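DNA polymerase (Bacillus phage phi29, PDB 2PYL) replicates the viral genome from a protein primer, coupling processive, strand-displacing DNA synthesis to proofreading by a 3'-5' exonuclease. Local coordinates at residues C[244-249]-C[483-488]. The protein carries 2 engineered substitutions. Residues are numbered along the deposited sequence; the frame is centred on the assembly and turned at random.
Sequences EGMVFD and WAHEST. With MG (magnesium ion), chain E.
D249 and E486 extend side by side from neighbouring antiparallel strands, their carboxylates stacked with planes 22° apart. OD1 of D249 lies 3.9 Å from OE1 of E486, and two waters link the acids. One bridges OD1 of D249, at 2.6 Å, and OE1 of E486; the other joins the same OE1 to OD2 of D249. With CG anti to the backbone N (chi1 -177°) and the chain extended beyond it, E486 carries its carboxylate alongside that of D249.

Both E486 and S487 stand opposite V247, a classic beta bulge that shifts the register by one residue. V247 N donates to S487 O at 3.0 Å, and V247 O accepts from E486 N. Beyond the bulge D249 and A484 exchange two backbone hydrogen bonds, N of D249 to O of A484 at 2.7 Å and N of A484 back to O of D249.

M246, F248, H485 and T488 share one face of the sheet. There the bent M246 chain sets CE over one face of the H485 imidazole, 3.5 Å from its centroid, as a CH-pi contact. V247 O and T488 OG1 lie at the ring's edge, the latter in a weak hydrogen bond with NE2. F248 meets H485 obliquely: CE2 of F248 lies 3.7 Å from CB of H485, while CB of F248 packs on CE3 of W483, whose indole continues onto helix 427-447.

Strand 459-463 flanks 245-250 on its other edge, within the antiparallel palm sheet of this family B polymerase. OD2 of D249 binds a magnesium ion at 2.3 Å, shared with OD1 of D458, in the polymerisation site, and a second magnesium ion lies close by; the D249 side chain also touches the bound thymidine triphosphate. E486 is thus a second-shell acid, reaching the metal ligand through water; if ionised, it would be expected to add to the negative potential around the metal site.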
ATOM      1  N   GLU C 244     -31.785   3.177  -4.439  1.00 14.40           N
ATOM      2  CA  GLU C 244     -31.228   1.872  -4.101  1.00 14.35           C
ATOM      3  C   GLU C 244     -30.260   1.288  -5.152  1.00 14.85           C
ATOM      4  O   GLU C 244     -30.447   1.418  -6.366  1.00 12.04           O
ATOM      5  CB  GLU C 244     -32.347   0.867  -3.856  1.00 14.66           C
ATOM      6  CG  GLU C 244     -33.151   1.095  -2.592  1.00 15.62           C
ATOM      7  CD  GLU C 244     -34.269   0.070  -2.439  1.00 16.84           C
ATOM      8  OE1 GLU C 244     -34.876  -0.311  -3.458  1.00 16.26           O
ATOM      9  OE2 GLU C 244     -34.540  -0.357  -1.298  1.00 18.36           O
ATOM     10  N   GLY C 245     -29.244   0.603  -4.645  1.00 13.31           N
ATOM     11  CA  GLY C 245     -28.256  -0.052  -5.477  1.00 11.59           C
ATOM     12  C   GLY C 245     -27.505  -1.097  -4.684  1.00 11.85           C
ATOM     13  O   GLY C 245     -27.800  -1.339  -3.511  1.00 10.17           O
ATOM     14  N   MET C 246     -26.519  -1.700  -5.333  1.00 13.49           N
ATOM     15  CA  MET C 246     -25.762  -2.801  -4.767  1.00 14.26           C
ATOM     16  C   MET C 246     -24.306  -2.783  -5.245  1.00 15.54           C
ATOM     17  O   MET C 246     -23.985  -2.258  -6.322  1.00 15.07           O
ATOM     18  CB  MET C 246     -26.427  -4.140  -5.120  1.00 16.99           C
ATOM     19  CG  MET C 246     -26.512  -4.469  -6.633  1.00 17.71           C
ATOM     20  SD  MET C 246     -27.803  -5.676  -7.084  1.00 16.53           S
ATOM     21  CE  MET C 246     -27.510  -6.972  -5.884  1.00 16.97           C
ATOM     22  N   VAL C 247     -23.445  -3.381  -4.428  1.00 14.39           N
ATOM     23  CA  VAL C 247     -22.018  -3.480  -4.697  1.00 13.29           C
ATOM     24  C   VAL C 247     -21.617  -4.940  -4.774  1.00 12.99           C
ATOM     25  O   VAL C 247     -21.962  -5.745  -3.899  1.00 12.08           O
ATOM     26  CB  VAL C 247     -21.170  -2.777  -3.606  1.00 13.33           C
ATOM     27  CG1 VAL C 247     -19.669  -2.822  -3.976  1.00  9.18           C
ATOM     28  CG2 VAL C 247     -21.668  -1.340  -3.415  1.00  8.87           C
ATOM     29  N   PHE C 248     -20.919  -5.274  -5.853  1.00 12.76           N
ATOM     30  CA  PHE C 248     -20.318  -6.579  -6.019  1.00 13.63           C
ATOM     31  C   PHE C 248     -18.817  -6.422  -5.888  1.00 14.93           C
ATOM     32  O   PHE C 248     -18.235  -5.495  -6.447  1.00 17.72           O
ATOM     33  CB  PHE C 248     -20.664  -7.187  -7.372  1.00 13.51           C
ATOM     34  CG  PHE C 248     -22.098  -7.634  -7.489  1.00 13.85           C
ATOM     35  CD1 PHE C 248     -23.084  -6.748  -7.908  1.00 13.77           C
ATOM     36  CD2 PHE C 248     -22.461  -8.938  -7.187  1.00 13.27           C
ATOM     37  CE1 PHE C 248     -24.406  -7.155  -8.016  1.00 13.46           C
ATOM     38  CE2 PHE C 248     -23.787  -9.347  -7.298  1.00 13.65           C
ATOM     39  CZ  PHE C 248     -24.756  -8.447  -7.712  1.00 12.24           C
ATOM     40  N   ASP C 249     -18.199  -7.338  -5.158  1.00 17.05           N
ATOM     41  CA  ASP C 249     -16.779  -7.259  -4.829  1.00 18.79           C
ATOM     42  C   ASP C 249     -16.116  -8.596  -5.102  1.00 17.82           C
ATOM     43  O   ASP C 249     -16.525  -9.600  -4.531  1.00 16.78           O
ATOM     44  CB  ASP C 249     -16.620  -6.945  -3.333  1.00 21.06           C
ATOM     45  CG  ASP C 249     -15.532  -5.941  -3.059  1.00 22.84           C
ATOM     46  OD1 ASP C 249     -15.669  -4.826  -3.587  1.00 25.74           O
ATOM     47  OD2 ASP C 249     -14.567  -6.226  -2.311  1.00 22.85           O
ATOM     48  N   TRP C 483     -17.494 -12.992  -7.784  1.00 14.80           N
ATOM     49  CA  TRP C 483     -18.062 -11.763  -7.273  1.00 14.26           C
ATOM     50  C   TRP C 483     -18.950 -12.051  -6.061  1.00 14.29           C
ATOM     51  O   TRP C 483     -19.818 -12.915  -6.099  1.00 13.08           O
ATOM     52  CB  TRP C 483     -18.865 -11.052  -8.354  1.00 15.58           C
ATOM     53  CG  TRP C 483     -18.039 -10.639  -9.536  1.00 14.78           C
ATOM     54  CD1 TRP C 483     -17.717 -11.413 -10.610  1.00 15.61           C
ATOM     55  CD2 TRP C 483     -17.439  -9.362  -9.766  1.00 14.40           C
ATOM     56  NE1 TRP C 483     -16.954 -10.700 -11.492  1.00 16.25           N
ATOM     57  CE2 TRP C 483     -16.765  -9.436 -10.995  1.00 14.30           C
ATOM     58  CE3 TRP C 483     -17.400  -8.167  -9.048  1.00 15.21           C
ATOM     59  CZ2 TRP C 483     -16.059  -8.366 -11.524  1.00 12.65           C
ATOM     60  CZ3 TRP C 483     -16.714  -7.098  -9.587  1.00 14.74           C
ATOM     61  CH2 TRP C 483     -16.044  -7.208 -10.811  1.00 14.47           C
ATOM     62  N   ALA C 484     -18.710 -11.321  -4.979  1.00 14.47           N
ATOM     63  CA  ALA C 484     -19.577 -11.354  -3.816  1.00 14.74           C
ATOM     64  C   ALA C 484     -20.509 -10.163  -3.921  1.00 14.92           C
ATOM     65  O   ALA C 484     -20.052  -9.047  -4.143  1.00 14.26           O
ATOM     66  CB  ALA C 484     -18.746 -11.259  -2.533  1.00 13.34           C
ATOM     67  N   HIS C 485     -21.811 -10.397  -3.787  1.00 15.01           N
ATOM     68  CA  HIS C 485     -22.743  -9.315  -3.476  1.00 14.16           C
ATOM     69  C   HIS C 485     -22.418  -8.870  -2.048  1.00 15.59           C
ATOM     70  O   HIS C 485     -22.785  -9.533  -1.070  1.00 16.05           O
ATOM     71  CB  HIS C 485     -24.198  -9.785  -3.607  1.00 15.05           C
ATOM     72  CG  HIS C 485     -25.213  -8.751  -3.227  1.00 14.84           C
ATOM     73  ND1 HIS C 485     -26.485  -9.078  -2.814  1.00 13.99           N
ATOM     74  CD2 HIS C 485     -25.143  -7.399  -3.195  1.00 14.41           C
ATOM     75  CE1 HIS C 485     -27.158  -7.973  -2.551  1.00 13.29           C
ATOM     76  NE2 HIS C 485     -26.366  -6.940  -2.769  1.00 14.57           N
ATOM     77  N   GLU C 486     -21.698  -7.759  -1.930  1.00 17.42           N
ATOM     78  CA  GLU C 486     -21.157  -7.352  -0.638  1.00 17.61           C
ATOM     79  C   GLU C 486     -22.165  -6.559   0.174  1.00 17.86           C
ATOM     80  O   GLU C 486     -22.327  -6.800   1.374  1.00 17.46           O
ATOM     81  CB  GLU C 486     -19.892  -6.519  -0.805  1.00 19.96           C
ATOM     82  CG  GLU C 486     -19.270  -6.160   0.547  1.00 23.26           C
ATOM     83  CD  GLU C 486     -17.941  -5.444   0.424  1.00 25.46           C
ATOM     84  OE1 GLU C 486     -17.863  -4.450  -0.349  1.00 25.76           O
ATOM     85  OE2 GLU C 486     -16.986  -5.880   1.115  1.00 26.75           O
ATOM     86  N   SER C 487     -22.818  -5.596  -0.471  1.00 15.36           N
ATOM     87  CA  SER C 487     -23.793  -4.776   0.210  1.00 15.69           C
ATOM     88  C   SER C 487     -24.887  -4.262  -0.713  1.00 14.63           C
ATOM     89  O   SER C 487     -24.793  -4.363  -1.926  1.00 12.65           O
ATOM     90  CB  SER C 487     -23.101  -3.610   0.929  1.00 16.20           C
ATOM     91  OG  SER C 487     -22.400  -2.783   0.035  1.00 17.30           O
ATOM     92  N   THR C 488     -25.935  -3.732  -0.087  1.00 14.37           N
ATOM     93  CA  THR C 488     -27.016  -3.041  -0.765  1.00 13.21           C
ATOM     94  C   THR C 488     -27.217  -1.713  -0.030  1.00 12.38           C
ATOM     95  O   THR C 488     -27.200  -1.670   1.195  1.00  9.41           O
ATOM     96  CB  THR C 488     -28.313  -3.894  -0.748  1.00 14.27           C
ATOM     97  OG1 THR C 488     -28.076  -5.129  -1.430  1.00 14.60           O
ATOM     98  CG2 THR C 488     -29.477  -3.174  -1.419  1.00 14.05           C
TER
HETATM   99 MG    MG E3203     -12.732  -4.865  -2.347  1.00 19.91          MG
HETATM  100  O   HOH W   1     -16.092  -2.734  -2.088  1.00 20.28           O
HETATM  101  O   HOH W   2     -15.034  -3.898  -0.240  1.00 25.12           O
HETATM  102  O   HOH W   3     -12.972  -5.403  -0.208  1.00 16.71           O